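Local coordinates for serine acetyltransferase 1, putative (Entamoeba histolytica, PDB 7BW9) that catalyses the transfer of an acetyl group from acetyl-CoA to L-serine, giving O-acetylserine for cysteine biosynthesis, at the interface of chains A and B. Residues are numbered along the deposited sequence; one frame, centred on the assembly and turned at random. Chains: chain A/B, Serine acetyltransferase 1, putative.

Contact 1: the interface of chains A and B. Residues chain A 273-277; chain B 263-267.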
# COMPACT_ATOMS: atom_id res chain seq x y z
N SER A 273 -11.45 1.03 -28.28
CA SER A 273 -12.53 1.53 -29.11
C SER A 273 -13.43 2.47 -28.30
O SER A 273 -13.36 2.57 -27.07
CB SER A 273 -13.31 0.37 -29.73
OG SER A 273 -13.44 -0.71 -28.82
N GLN A 274 -14.30 3.16 -29.03
CA GLN A 274 -14.85 4.43 -28.60
C GLN A 274 -16.22 4.61 -29.24
O GLN A 274 -16.32 4.63 -30.47
CB GLN A 274 -13.89 5.55 -29.02
CG GLN A 274 -14.02 6.88 -28.33
CD GLN A 274 -12.77 7.73 -28.53
OE1 GLN A 274 -11.66 7.20 -28.63
NE2 GLN A 274 -12.95 9.05 -28.59
N ILE A 275 -17.28 4.71 -28.43
CA ILE A 275 -18.63 4.90 -28.94
C ILE A 275 -19.26 6.10 -28.24
O ILE A 275 -19.01 6.35 -27.05
CB ILE A 275 -19.52 3.65 -28.74
CG1 ILE A 275 -19.52 3.22 -27.27
CG2 ILE A 275 -19.03 2.50 -29.60
CD1 ILE A 275 -20.47 2.09 -26.97
N THR A 276 -20.09 6.84 -28.97
CA THR A 276 -20.82 7.96 -28.40
C THR A 276 -22.01 7.46 -27.59
O THR A 276 -22.56 6.39 -27.85
CB THR A 276 -21.31 8.92 -29.49
OG1 THR A 276 -22.12 8.19 -30.42
CG2 THR A 276 -20.14 9.56 -30.24
N LYS A 277 -22.40 8.27 -26.59
CA LYS A 277 -23.56 8.09 -25.69
C LYS A 277 -23.19 7.15 -24.54
O LYS A 277 -22.75 7.60 -23.48
CB LYS A 277 -24.81 7.55 -26.41
CG LYS A 277 -25.19 8.23 -27.73
CD LYS A 277 -24.77 9.70 -27.80
CE LYS A 277 -25.52 10.44 -28.89
NZ LYS A 277 -25.40 11.92 -28.76
N ASP B 263 -19.01 12.85 -23.73
CA ASP B 263 -20.12 11.91 -23.96
C ASP B 263 -19.66 10.65 -24.68
O ASP B 263 -20.42 10.06 -25.46
CB ASP B 263 -21.26 12.58 -24.73
CG ASP B 263 -21.66 13.91 -24.13
OD1 ASP B 263 -21.76 13.99 -22.89
OD2 ASP B 263 -21.86 14.88 -24.90
N GLN B 264 -18.43 10.22 -24.45
CA GLN B 264 -17.92 9.00 -25.06
C GLN B 264 -17.78 7.89 -24.03
O GLN B 264 -17.70 8.12 -22.82
CB GLN B 264 -16.57 9.27 -25.72
CG GLN B 264 -16.68 10.22 -26.89
CD GLN B 264 -16.77 9.49 -28.19
OE1 GLN B 264 -17.80 8.90 -28.51
NE2 GLN B 264 -15.71 9.55 -28.98
N ILE B 265 -17.75 6.67 -24.56
CA ILE B 265 -17.50 5.45 -23.79
C ILE B 265 -16.31 4.77 -24.44
O ILE B 265 -16.32 4.50 -25.65
CB ILE B 265 -18.73 4.54 -23.78
CG1 ILE B 265 -19.91 5.25 -23.13
CG2 ILE B 265 -18.43 3.24 -23.07
CD1 ILE B 265 -21.19 4.46 -23.19
N VAL B 266 -15.27 4.48 -23.64
CA VAL B 266 -14.00 3.96 -24.14
C VAL B 266 -13.74 2.61 -23.48
O VAL B 266 -13.86 2.47 -22.26
CB VAL B 266 -12.84 4.93 -23.86
CG1 VAL B 266 -11.53 4.40 -24.44
CG2 VAL B 266 -13.15 6.32 -24.40
N PHE B 267 -13.36 1.61 -24.29
CA PHE B 267 -13.21 0.26 -23.77
C PHE B 267 -12.24 -0.49 -24.67
O PHE B 267 -12.09 -0.17 -25.85
CB PHE B 267 -14.55 -0.48 -23.67
CG PHE B 267 -15.33 -0.49 -24.96
CD1 PHE B 267 -16.10 0.60 -25.33
CD2 PHE B 267 -15.29 -1.59 -25.81
CE1 PHE B 267 -16.81 0.61 -26.52
CE2 PHE B 267 -16.02 -1.61 -27.01
CZ PHE B 267 -16.78 -0.51 -27.36
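A:Ile275 and B:Ile265 sit opposite each other in a two-stranded antiparallel ladder between the chains. Their backbones are joined in both directions: A:Ile275 N donates to B:Ile265 O at 3.0 Å, and B:Ile265 N donates to A:Ile275 O. On the same face of the ladder their side chains slant across one another, with A:Ile275 CG1 3.8 Å from B:Ile265 CB. The B:Ile265 tip, CD1, turns instead to the backbone of A:Lys277.

A:Ile275 CG1 stands between its backbone N and carbonyl carbon (chi1 55°). From there it meets the ring of B:Phe267 at CE1, at 3.8 Å. The two side chains are at about a right angle. The ring has the same first torsion, chi1 53°, and lies back over the partner strand. The A:Ser273 carbonyl carbon lies above one face, offset toward the rim. The A:Ser273 hydroxyl, OG, lies 3.3 Å from ring atom CE2 and makes a weak hydrogen bond to B:Phe267 O. That same oxygen takes a shorter but clearly bent bond from A:Ser273 N, 2.8 Å.

The opposite face of the ladder is more polar. The extended A:Gln274 chain crosses the bent B:Gln264 chain at about a right angle, with the amide planes 65° apart. As modelled, A:Gln274 NE2 and B:Gln264 NE2 are 2.8 Å apart, two donors facing each other. B:Gln264 OE1 likewise faces another acceptor, A:Ile275 O. Exchanging N and O in the B:Gln264 amide could relieve both pairs, so its modelled orientation is doubtful. B:Val266 CG2 packs beside A:Gln274 CG. The ladder ends where A:Lys277 N donates to B:Asp263 O at 2.9 Å.

Strand 273-276 of chain A thus pairs with strand 264-267 of chain B, as an added edge at one end of chain B's left-handed beta-helix.

Contact 2: the interface of chains A and B. Residues chain A 309, 312-313; chain B 20-23.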
# COMPACT_ATOMS: atom_id res chain seq x y z
N VAL A 309 -28.67 14.48 0.62
CA VAL A 309 -28.62 14.51 2.12
C VAL A 309 -29.97 14.10 2.72
O VAL A 309 -29.96 13.63 3.86
CB VAL A 309 -28.12 15.86 2.66
CG1 VAL A 309 -28.88 16.29 3.89
CG2 VAL A 309 -26.61 15.84 2.92
N PRO A 312 -29.71 9.80 3.77
CA PRO A 312 -29.10 9.24 4.97
C PRO A 312 -29.70 9.90 6.21
O PRO A 312 -29.64 9.31 7.25
CB PRO A 312 -27.61 9.57 4.83
CG PRO A 312 -27.62 10.87 4.11
CD PRO A 312 -28.78 10.72 3.16
N GLU A 313 -30.21 11.12 6.05
CA GLU A 313 -30.90 11.79 7.17
C GLU A 313 -32.03 10.84 7.56
O GLU A 313 -32.06 10.40 8.72
CB GLU A 313 -31.47 13.13 6.70
CG GLU A 313 -31.56 14.15 7.81
CD GLU A 313 -31.07 15.53 7.40
OE1 GLU A 313 -31.08 15.81 6.19
OE2 GLU A 313 -30.70 16.31 8.31
N ASN B 20 -25.31 19.47 8.27
CA ASN B 20 -26.43 18.53 8.23
C ASN B 20 -26.27 17.49 9.34
O ASN B 20 -25.15 17.17 9.75
CB ASN B 20 -26.46 17.86 6.86
CG ASN B 20 -27.67 16.99 6.67
OD1 ASN B 20 -27.70 15.85 7.13
ND2 ASN B 20 -28.67 17.52 5.98
N ILE B 21 -27.40 16.95 9.83
CA ILE B 21 -27.29 15.98 10.93
C ILE B 21 -26.57 14.72 10.47
O ILE B 21 -26.00 13.99 11.29
CB ILE B 21 -28.66 15.58 11.54
CG1 ILE B 21 -29.63 16.74 11.71
CG2 ILE B 21 -28.48 14.83 12.87
CD1 ILE B 21 -30.53 16.84 10.54
N ALA B 22 -26.62 14.42 9.17
CA ALA B 22 -25.93 13.25 8.66
C ALA B 22 -24.45 13.29 9.00
O ALA B 22 -23.82 12.23 9.18
CB ALA B 22 -26.13 13.12 7.15
N PHE B 23 -23.87 14.48 9.11
CA PHE B 23 -22.47 14.64 9.47
C PHE B 23 -22.25 14.70 10.98
O PHE B 23 -21.13 14.99 11.42
CB PHE B 23 -21.89 15.90 8.81
CG PHE B 23 -21.80 15.79 7.32
CD1 PHE B 23 -20.71 15.17 6.72
CD2 PHE B 23 -22.80 16.30 6.51
CE1 PHE B 23 -20.61 15.05 5.33
CE2 PHE B 23 -22.72 16.19 5.12
CZ PHE B 23 -21.61 15.57 4.53
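A:Glu313 and B:Asn20 reach toward each other tip to tip in this serine acetyltransferase of the hexapeptide-repeat family. The B:Asn20 amide nitrogen, ND2, donates to carboxylate oxygen OE1 of A:Glu313 at 3.0 Å. The bond is fairly straight, 159° at the hydrogen. The carboxylate oxygen lies close to the amide plane and is met on its syn side. The nitrogen itself is tilted well out of the carboxylate plane, and the two flat groups are turned 56° apart. Two neighbours are modelled too near these same groups, so the exact geometry of the bond should be read with caution. The other carboxylate oxygen, A:Glu313 OE2, lies 3.3 Å from B:Asn20 OD1. Both atoms would normally be acceptors, so this approach is likely to be somewhat unfavourable.

B:Ile21 comes across the A:Glu313 chain at about a right angle. Its tip, CD1, is modelled too near OE2, so the detailed packing there is doubtful. The methyl groups of A:Val309 also point at the B:Asn20 amide. The placing of A:Val309 CG1 against ND2 is unrealistically short and carries no weight. A looser contact joins A:Pro312 CG to B:Ala22 CB, at 4.1 Å.

Behind this first shell, the B:Asn20 amide is oriented in part by its own chain. Its OD1 accepts a hydrogen bond from B:Ala22 N at 2.7 Å. This is an N-cap arrangement at the start of the 3-10 helix 21-23. The side chain has CG anti to its backbone N (chi1 -174°), and with OD1 turned back to the helix start, ND2 faces chain A. The edge of the B:Phe23 ring lies against B:Asn20 CB, which is in the ring plane. In chain A, A:Val309, A:Pro312 and A:Glu313 all belong to helix 305-313. A:Val309 and A:Glu313 are one turn apart and present their side chains to the same amide.

Contact 1 and contact 2 lie about 36 Å apart, measured between the centres of their C-alpha atoms, and share no residue. Both use the C-terminal part of chain A: strand 273-276 serves contact 1 and helix 305-313 serves contact 2. On chain B, contact 1 uses strand 264-267 and contact 2 the 3-10 helix 21-23. The model breaks after A:Lys277, so the path between the two elements is not seen; if the assignment to chain A is right, the tail would extend along its neighbour toward the N-terminal helices. Such a tail contact, if repeated from copy to copy, may help hold the three-copy deposited assembly together.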